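Lactococcal phage P2 ORF15 (Lactococcus phage p2, PDB 2WZP) is the distal tail (Dit) protein of this lactococcal phage, and probably forms the hub of the tail-tip baseplate to which other baseplate proteins attach. Local coordinates at residues T166-F172 and A315-R321; E251-V256 and R296-I302; Q261-L267 and Q278-G282. All blocks are in the same frame, centred on the assembly; numbering follows the deposited sequence.

Interaction 1. Residues T166-F172 and A315-R321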
# COMPACT_ATOMS: atom_id res chain seq x y z
N THR M 166 3.75 -32.52 30.40
CA THR M 166 4.57 -33.72 30.46
C THR M 166 3.83 -34.62 31.40
O THR M 166 2.99 -34.15 32.19
CB THR M 166 6.01 -33.48 30.95
OG1 THR M 166 6.01 -32.92 32.26
CG2 THR M 166 6.83 -32.63 30.02
N TYR M 167 4.14 -35.92 31.34
CA TYR M 167 3.52 -36.86 32.25
C TYR M 167 4.52 -37.26 33.26
O TYR M 167 5.72 -37.40 32.97
CB TYR M 167 2.99 -38.09 31.51
CG TYR M 167 1.64 -37.90 30.84
CD1 TYR M 167 0.50 -37.61 31.59
CD2 TYR M 167 1.49 -38.09 29.47
CE1 TYR M 167 -0.74 -37.43 30.99
CE2 TYR M 167 0.24 -37.96 28.86
CZ TYR M 167 -0.87 -37.62 29.62
OH TYR M 167 -2.11 -37.51 29.05
N GLU M 168 4.04 -37.43 34.48
CA GLU M 168 4.86 -37.89 35.59
C GLU M 168 4.13 -39.05 36.21
O GLU M 168 2.98 -38.93 36.61
CB GLU M 168 5.09 -36.77 36.61
CG GLU M 168 6.03 -37.15 37.75
CD GLU M 168 6.12 -36.18 38.91
OE1 GLU M 168 6.99 -36.39 39.78
OE2 GLU M 168 5.32 -35.21 38.96
N ASN M 169 4.82 -40.17 36.31
CA ASN M 169 4.29 -41.40 36.92
C ASN M 169 4.82 -41.53 38.33
O ASN M 169 6.02 -41.42 38.54
CB ASN M 169 4.61 -42.60 36.06
CG ASN M 169 3.74 -42.62 34.82
OD1 ASN M 169 2.74 -43.32 34.77
ND2 ASN M 169 4.03 -41.78 33.82
N LEU M 170 3.90 -41.59 39.31
CA LEU M 170 4.21 -41.70 40.74
C LEU M 170 3.40 -42.81 41.39
O LEU M 170 2.19 -42.93 41.17
CB LEU M 170 3.88 -40.39 41.48
CG LEU M 170 4.64 -39.11 41.14
CD1 LEU M 170 4.16 -37.98 42.00
CD2 LEU M 170 6.14 -39.28 41.35
N THR M 171 4.06 -43.59 42.24
CA THR M 171 3.47 -44.67 43.03
C THR M 171 3.51 -44.28 44.51
O THR M 171 4.54 -43.82 44.99
CB THR M 171 4.25 -45.98 42.83
OG1 THR M 171 4.41 -46.24 41.44
CG2 THR M 171 3.58 -47.15 43.50
N PHE M 172 2.39 -44.46 45.20
CA PHE M 172 2.27 -44.21 46.63
C PHE M 172 1.92 -45.53 47.29
O PHE M 172 1.01 -46.22 46.84
CB PHE M 172 1.21 -43.14 46.91
CG PHE M 172 1.29 -41.98 45.95
CD1 PHE M 172 2.30 -41.03 46.07
CD2 PHE M 172 0.34 -41.81 44.95
CE1 PHE M 172 2.39 -39.96 45.18
CE2 PHE M 172 0.41 -40.73 44.08
CZ PHE M 172 1.44 -39.82 44.18
N ALA M 315 -1.57 -46.59 45.48
CA ALA M 315 -2.15 -45.71 44.45
C ALA M 315 -1.08 -45.49 43.39
O ALA M 315 0.09 -45.29 43.71
CB ALA M 315 -2.59 -44.38 45.05
N GLU M 316 -1.48 -45.56 42.12
CA GLU M 316 -0.59 -45.35 40.99
C GLU M 316 -1.17 -44.19 40.22
O GLU M 316 -2.30 -44.26 39.74
CB GLU M 316 -0.51 -46.61 40.11
CG GLU M 316 0.17 -47.78 40.81
CD GLU M 316 1.63 -48.01 40.49
OE1 GLU M 316 2.07 -49.18 40.58
OE2 GLU M 316 2.33 -47.04 40.14
N PHE M 317 -0.40 -43.10 40.14
CA PHE M 317 -0.78 -41.87 39.46
C PHE M 317 -0.02 -41.62 38.16
O PHE M 317 1.13 -42.04 38.00
CB PHE M 317 -0.57 -40.68 40.42
CG PHE M 317 -1.73 -40.31 41.31
CD1 PHE M 317 -2.07 -38.98 41.53
CD2 PHE M 317 -2.48 -41.29 41.95
CE1 PHE M 317 -3.12 -38.64 42.37
CE2 PHE M 317 -3.56 -40.95 42.76
CZ PHE M 317 -3.88 -39.63 42.95
N LYS M 318 -0.69 -40.92 37.24
CA LYS M 318 -0.16 -40.38 35.98
C LYS M 318 -0.60 -38.93 36.00
O LYS M 318 -1.79 -38.63 35.84
CB LYS M 318 -0.70 -41.12 34.75
CG LYS M 318 0.05 -40.78 33.48
CD LYS M 318 -0.60 -41.42 32.28
CE LYS M 318 0.23 -41.18 31.06
NZ LYS M 318 -0.34 -41.79 29.85
N ILE M 319 0.33 -38.06 36.38
CA ILE M 319 0.08 -36.63 36.55
C ILE M 319 0.41 -35.87 35.31
O ILE M 319 1.44 -36.13 34.69
CB ILE M 319 0.85 -36.12 37.77
CG1 ILE M 319 0.36 -36.84 39.05
CG2 ILE M 319 0.73 -34.61 37.92
CD1 ILE M 319 1.38 -37.42 39.81
N LYS M 320 -0.50 -34.95 34.92
CA LYS M 320 -0.32 -34.11 33.76
C LYS M 320 0.24 -32.80 34.28
O LYS M 320 -0.51 -31.94 34.75
CB LYS M 320 -1.64 -33.94 33.00
CG LYS M 320 -1.41 -33.60 31.54
CD LYS M 320 -2.66 -33.07 30.87
CE LYS M 320 -3.23 -33.95 29.79
NZ LYS M 320 -4.48 -33.36 29.26
N ARG M 321 1.59 -32.69 34.27
CA ARG M 321 2.32 -31.50 34.75
C ARG M 321 2.08 -30.31 33.83
O ARG M 321 1.81 -30.52 32.67
CB ARG M 321 3.81 -31.82 34.88
CG ARG M 321 4.08 -32.95 35.87
CD ARG M 321 5.53 -33.15 36.19
NE ARG M 321 6.21 -31.98 36.72
CZ ARG M 321 6.95 -31.99 37.83
NH1 ARG M 321 7.57 -30.89 38.22
NH2 ARG M 321 7.10 -33.11 38.53

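Interaction 2. Residues E251-V256 and R296-I302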
# COMPACT_ATOMS: atom_id res chain seq x y z
N GLU M 251 -6.74 -29.72 55.19
CA GLU M 251 -7.41 -30.30 54.03
C GLU M 251 -8.28 -29.27 53.32
O GLU M 251 -9.04 -28.56 53.99
CB GLU M 251 -8.21 -31.54 54.43
CG GLU M 251 -8.93 -32.21 53.29
CD GLU M 251 -9.88 -33.29 53.76
OE1 GLU M 251 -9.49 -34.08 54.65
OE2 GLU M 251 -11.01 -33.36 53.22
N TYR M 252 -8.14 -29.17 51.99
CA TYR M 252 -8.90 -28.20 51.20
C TYR M 252 -9.79 -28.86 50.13
O TYR M 252 -10.66 -28.19 49.58
CB TYR M 252 -7.97 -27.11 50.60
CG TYR M 252 -6.99 -27.65 49.58
CD1 TYR M 252 -7.32 -27.72 48.23
CD2 TYR M 252 -5.74 -28.13 49.98
CE1 TYR M 252 -6.43 -28.26 47.30
CE2 TYR M 252 -4.84 -28.65 49.05
CZ TYR M 252 -5.19 -28.72 47.71
OH TYR M 252 -4.33 -29.25 46.79
N THR M 253 -9.53 -30.14 49.80
CA THR M 253 -10.26 -30.98 48.83
C THR M 253 -9.90 -32.47 49.01
O THR M 253 -8.84 -32.79 49.56
CB THR M 253 -10.09 -30.48 47.36
OG1 THR M 253 -11.21 -30.93 46.60
CG2 THR M 253 -8.81 -30.98 46.68
N ALA M 254 -10.79 -33.36 48.52
CA ALA M 254 -10.64 -34.82 48.58
C ALA M 254 -11.62 -35.51 47.63
O ALA M 254 -12.75 -35.04 47.42
CB ALA M 254 -10.87 -35.31 49.99
N ILE M 255 -11.20 -36.65 47.07
CA ILE M 255 -12.01 -37.50 46.19
C ILE M 255 -12.13 -38.81 46.97
O ILE M 255 -11.17 -39.56 47.00
CB ILE M 255 -11.34 -37.66 44.79
CG1 ILE M 255 -11.10 -36.27 44.14
CG2 ILE M 255 -12.17 -38.57 43.89
CD1 ILE M 255 -9.97 -36.22 43.18
N VAL M 256 -13.26 -39.01 47.70
CA VAL M 256 -13.53 -40.15 48.58
C VAL M 256 -14.83 -40.83 48.15
O VAL M 256 -15.80 -40.14 47.80
CB VAL M 256 -13.57 -39.71 50.08
CG1 VAL M 256 -13.67 -40.90 51.02
CG2 VAL M 256 -12.36 -38.86 50.46
N ARG M 296 -16.81 -32.94 50.37
CA ARG M 296 -15.36 -32.95 50.53
C ARG M 296 -14.65 -32.58 49.24
O ARG M 296 -13.51 -32.12 49.30
CB ARG M 296 -14.89 -34.32 50.98
CG ARG M 296 -14.81 -34.44 52.46
CD ARG M 296 -14.20 -35.75 52.78
NE ARG M 296 -12.81 -35.63 53.19
CZ ARG M 296 -12.16 -36.59 53.82
NH1 ARG M 296 -10.90 -36.41 54.19
NH2 ARG M 296 -12.76 -37.74 54.09
N TYR M 297 -15.28 -32.86 48.09
CA TYR M 297 -14.72 -32.52 46.78
C TYR M 297 -15.04 -31.05 46.54
O TYR M 297 -16.00 -30.74 45.84
CB TYR M 297 -15.36 -33.39 45.69
CG TYR M 297 -14.56 -33.49 44.40
CD1 TYR M 297 -13.34 -32.84 44.26
CD2 TYR M 297 -15.00 -34.27 43.35
CE1 TYR M 297 -12.59 -32.97 43.11
CE2 TYR M 297 -14.25 -34.42 42.20
CZ TYR M 297 -13.04 -33.76 42.07
OH TYR M 297 -12.30 -33.88 40.92
N ARG M 298 -14.29 -30.15 47.20
CA ARG M 298 -14.51 -28.72 47.13
C ARG M 298 -14.05 -28.19 45.78
O ARG M 298 -14.76 -27.41 45.15
CB ARG M 298 -13.81 -28.00 48.31
CG ARG M 298 -13.53 -26.46 48.11
CD ARG M 298 -14.80 -25.59 48.14
NE ARG M 298 -14.64 -24.20 47.66
CZ ARG M 298 -14.75 -23.81 46.39
NH1 ARG M 298 -14.93 -24.70 45.41
NH2 ARG M 298 -14.64 -22.52 46.07
N THR M 299 -12.88 -28.65 45.32
CA THR M 299 -12.25 -28.18 44.08
C THR M 299 -11.38 -29.25 43.42
O THR M 299 -11.02 -30.24 44.06
CB THR M 299 -11.41 -26.92 44.39
OG1 THR M 299 -10.91 -26.41 43.16
CG2 THR M 299 -10.21 -27.20 45.35
N ARG M 300 -11.02 -29.02 42.15
CA ARG M 300 -10.14 -29.87 41.34
C ARG M 300 -8.78 -29.17 41.26
O ARG M 300 -7.83 -29.75 40.75
CB ARG M 300 -10.70 -30.01 39.90
CG ARG M 300 -11.68 -31.18 39.63
CD ARG M 300 -12.11 -31.33 38.13
NE ARG M 300 -12.92 -30.18 37.71
CZ ARG M 300 -12.41 -29.04 37.24
NH1 ARG M 300 -11.10 -28.92 37.04
NH2 ARG M 300 -13.21 -28.02 36.95
N ILE M 301 -8.71 -27.90 41.72
CA ILE M 301 -7.51 -27.06 41.68
C ILE M 301 -6.55 -27.50 42.81
O ILE M 301 -6.77 -27.20 43.99
CB ILE M 301 -7.81 -25.52 41.72
CG1 ILE M 301 -8.91 -25.02 40.75
CG2 ILE M 301 -6.54 -24.69 41.58
CD1 ILE M 301 -8.94 -25.64 39.25
N ILE M 302 -5.49 -28.19 42.41
CA ILE M 302 -4.49 -28.74 43.31
C ILE M 302 -3.42 -27.70 43.66
O ILE M 302 -2.69 -27.22 42.79
CB ILE M 302 -3.92 -30.09 42.78
CG1 ILE M 302 -5.03 -31.13 42.41
CG2 ILE M 302 -2.87 -30.67 43.69
CD1 ILE M 302 -6.25 -31.37 43.38
O HOH W 1 -12.28 -31.46 51.57

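Interaction 3. Residues Q261-L267 and Q278-G282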
# COMPACT_ATOMS: atom_id res chain seq x y z
N GLN M 261 -20.27 -52.58 47.51
CA GLN M 261 -19.40 -53.75 47.34
C GLN M 261 -17.94 -53.35 47.22
O GLN M 261 -17.62 -52.31 46.65
CB GLN M 261 -19.77 -54.51 46.05
CG GLN M 261 -21.13 -55.21 46.08
CD GLN M 261 -21.36 -56.07 44.85
OE1 GLN M 261 -20.51 -56.21 43.97
NE2 GLN M 261 -22.52 -56.68 44.78
N VAL M 262 -17.04 -54.22 47.69
CA VAL M 262 -15.59 -54.04 47.58
C VAL M 262 -15.18 -54.02 46.10
O VAL M 262 -15.64 -54.85 45.33
CB VAL M 262 -14.81 -55.12 48.40
CG1 VAL M 262 -13.30 -54.93 48.31
CG2 VAL M 262 -15.23 -55.08 49.86
N GLN M 263 -14.33 -53.08 45.71
CA GLN M 263 -13.85 -52.94 44.34
C GLN M 263 -12.41 -53.39 44.31
O GLN M 263 -11.67 -53.13 45.28
CB GLN M 263 -13.95 -51.47 43.89
CG GLN M 263 -15.36 -50.88 43.90
CD GLN M 263 -16.37 -51.57 43.02
OE1 GLN M 263 -16.19 -51.71 41.81
NE2 GLN M 263 -17.50 -51.96 43.60
N ASP M 264 -11.98 -54.06 43.22
CA ASP M 264 -10.58 -54.50 43.12
C ASP M 264 -9.62 -53.29 43.12
O ASP M 264 -8.55 -53.34 43.73
CB ASP M 264 -10.37 -55.35 41.85
CG ASP M 264 -11.19 -56.63 41.78
OD1 ASP M 264 -11.61 -57.14 42.85
OD2 ASP M 264 -11.38 -57.14 40.66
N TYR M 265 -10.03 -52.22 42.43
CA TYR M 265 -9.37 -50.93 42.33
C TYR M 265 -10.36 -49.92 41.80
O TYR M 265 -11.38 -50.31 41.22
CB TYR M 265 -8.13 -50.98 41.44
CG TYR M 265 -8.37 -51.37 40.00
CD1 TYR M 265 -8.27 -52.70 39.59
CD2 TYR M 265 -8.55 -50.40 39.01
CE1 TYR M 265 -8.43 -53.06 38.25
CE2 TYR M 265 -8.72 -50.75 37.67
CZ TYR M 265 -8.67 -52.08 37.30
OH TYR M 265 -8.82 -52.43 35.98
N ILE M 266 -10.06 -48.63 42.01
CA ILE M 266 -10.87 -47.50 41.56
C ILE M 266 -10.02 -46.66 40.62
O ILE M 266 -8.88 -46.34 40.95
CB ILE M 266 -11.32 -46.65 42.77
CG1 ILE M 266 -12.20 -47.47 43.75
CG2 ILE M 266 -12.00 -45.33 42.32
CD1 ILE M 266 -12.34 -46.84 45.18
N LEU M 267 -10.56 -46.27 39.47
CA LEU M 267 -9.86 -45.41 38.52
C LEU M 267 -10.44 -44.01 38.59
O LEU M 267 -11.66 -43.84 38.53
CB LEU M 267 -9.90 -45.99 37.10
CG LEU M 267 -9.08 -45.25 36.02
CD1 LEU M 267 -8.58 -46.22 34.97
CD2 LEU M 267 -9.89 -44.20 35.35
N GLN M 278 -14.41 -44.39 38.38
CA GLN M 278 -15.03 -45.68 38.19
C GLN M 278 -14.36 -46.81 38.99
O GLN M 278 -13.14 -46.89 39.02
CB GLN M 278 -15.14 -46.01 36.67
CG GLN M 278 -13.78 -46.22 36.03
CD GLN M 278 -13.70 -46.65 34.59
OE1 GLN M 278 -12.58 -46.80 34.06
NE2 GLN M 278 -14.84 -46.89 33.95
N GLY M 279 -15.17 -47.65 39.62
CA GLY M 279 -14.69 -48.80 40.36
C GLY M 279 -14.66 -50.04 39.48
O GLY M 279 -15.54 -50.24 38.62
N TRP M 280 -13.62 -50.88 39.65
CA TRP M 280 -13.47 -52.10 38.85
C TRP M 280 -13.53 -53.35 39.71
O TRP M 280 -12.82 -53.44 40.72
CB TRP M 280 -12.19 -52.07 38.00
CG TRP M 280 -12.24 -51.13 36.84
CD1 TRP M 280 -11.93 -49.80 36.85
CD2 TRP M 280 -12.52 -51.47 35.48
NE1 TRP M 280 -12.01 -49.29 35.57
CE2 TRP M 280 -12.41 -50.28 34.72
CE3 TRP M 280 -12.85 -52.66 34.82
CZ2 TRP M 280 -12.65 -50.25 33.34
CZ3 TRP M 280 -13.09 -52.64 33.46
CH2 TRP M 280 -13.02 -51.44 32.74
N LYS M 281 -14.43 -54.27 39.36
CA LYS M 281 -14.56 -55.51 40.10
C LYS M 281 -14.51 -56.60 39.07
O LYS M 281 -15.48 -56.83 38.34
CB LYS M 281 -15.83 -55.55 40.96
CG LYS M 281 -15.73 -56.59 42.06
CD LYS M 281 -16.95 -56.66 42.98
CE LYS M 281 -16.86 -57.86 43.92
NZ LYS M 281 -15.59 -57.89 44.72
N GLY M 282 -13.34 -57.21 38.96
CA GLY M 282 -13.03 -58.18 37.93
C GLY M 282 -12.78 -57.38 36.67
O GLY M 282 -11.90 -56.49 36.65
O HOH W 2 -9.48 -55.26 35.82

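Interaction 1. Residues T166-F172 and A315-R321
K318 reaches the Y167 ring because its first torsion, chi1 -168°, swings CG to the side away from the backbone N and the rest of the chain then runs straight; Y167 in turn folds its ring back beside its own backbone N. The lysine CE thus lies over the ring centre, 3.5 Å from the Y167 centroid, a CH-pi contact, and NZ follows at 4.1 Å from that centroid as a cation-pi pair. A long, flexible chain suits this place, since NZ also forms a salt bridge to D40. On the same face T171 OG1 donates to E316 OE2 at 2.6 Å, coming from above the carboxylate plane.

The other face is mostly apolar. F172 turns its edge to the face of F317, CE2 lying 3.5 Å from CG of F317 with the ring planes at 81°, and L170 CD1 touches I319 CD1 at 3.6 Å. Toward the start of strand 165-173 and the end of strand 312-322, R321 NH2 meets E168 OE2 at 2.8 Å in a salt bridge whose hydrogen bond is weak.

Backbone bonds such as I319 N to E168 O (2.8 Å) fix the register. F172, A315 and F317 also touch strand 305-310 of a second sheet. This is an antiparallel pair joining, side by side, the strands first and last in chain order of a six-stranded sheet, consistent with the galectin-like beta-sandwich of Dit C-terminal domains.

Interaction 2. Residues E251-V256 and R296-I302
The R296 guanidinium carries V256 CG2 over one face, while the carboxylate of E251 lies along its edge, the two planes only 18° apart. NE and NH1 grip the carboxylate side-on: NE of R296 to OE2 of E251 at 2.9 Å, on the syn lone pair, and NH1 of R296 to OE1 of E251 at 2.8 Å. R243 gives E251 a second salt bridge. The Y297 ring has I255 CG1 over one face and T253 OG1 at its edge; its hydroxyl bonds to Y277, and a basic side chain from the chain of another protein makes a cation-pi contact with it. Y252 presents its ring edge to the backbone O of I301, and its hydroxyl is hydrogen-bonded to E303 N.

A small hydroxyl suits position 253: OG1, turned to the side opposite the backbone N (chi1 -155°), donates to T299 O at 2.6 Å, in the carbonyl plane on a lone pair. Backbone pairing adds little, A254 N to R296 O being weak, but a water donates both to that R296 O and to E251 OE2. T299 OG1 in turn accepts from I301 N at 3.0 Å. The result is a loop with an ST turn and an inverse gamma turn, clamped by side chains along strand 251-257, an outermost strand, within this chain, of a four-stranded antiparallel sheet.

Interaction 3. Residues Q261-L267 and Q278-G282
Y265 and W280 point the same way from paired positions, and the Y265 ring and the five-membered ring of W280 lie nearly parallel, planes 18° apart, but slid so that the rings barely overlap. The tryptophan's CB, rather than its ring, lies over the tyrosine face, 3.8 Å from the Y265 centroid in a CH-pi contact, and CE2 of Y265 lies 3.4 Å from CD1 of W280. The chain of another protein packs on both, and two large aromatics would suit such a partly covered face. L267 extends the patch, its CB at the edge of the indole.

The backbone sets these rings in place. W280 N donates to Y265 O at 2.8 Å, and L267 and Q278 form the next hydrogen-bonded pair. W280 O takes D264 N at 2.7 Å and, weakly, Y265 N, so two residues of one strand face a single residue of the other. From within the bulge, the D264 carboxylate turns to the residue just after strand 276-281: its OD2 accepts from G282 N at 2.6 Å, met from above the carboxylate plane. G282 has a positive phi that glycine accommodates easily.

Further out, K281 runs extended until a bend at its last torsion, chi4 55°, and its NZ donates to V262 O at 3.1 Å. Q263 holds its own loop by giving NE2 to Q261 O, while its OE1 lies against the backbone of G279, where no side chain intervenes. Neighbouring strands flank both sides, I230 touching Y265 and A285 touching W280. D264 and Y265 opposite W280 make a classic beta bulge, here in the hairpin of strands 265-269 and 276-281.

Interactions 1 and 3 lie in the same six-stranded antiparallel sheet, while interaction 2 borders the four-stranded one. F227, on a strand of the larger sheet, joins two of them, touching F317 and I319 of interaction 1 and I255 and I302 of interaction 2. Interaction 1 is most central, its centre about 7 Å from the chain's centre, against about 17 Å and about 22 Å for the centres of interactions 2 and 3. Interaction 3 has the largest share of exposed residues, in its loop and K281, though its paired strands are mostly buried. Each comes within reach of another protein's chain. Regular backbone ladders dominate interaction 1, a bulged ladder interaction 3; interaction 2 instead depends on a bidentate salt bridge, a threonine hydroxyl and a water.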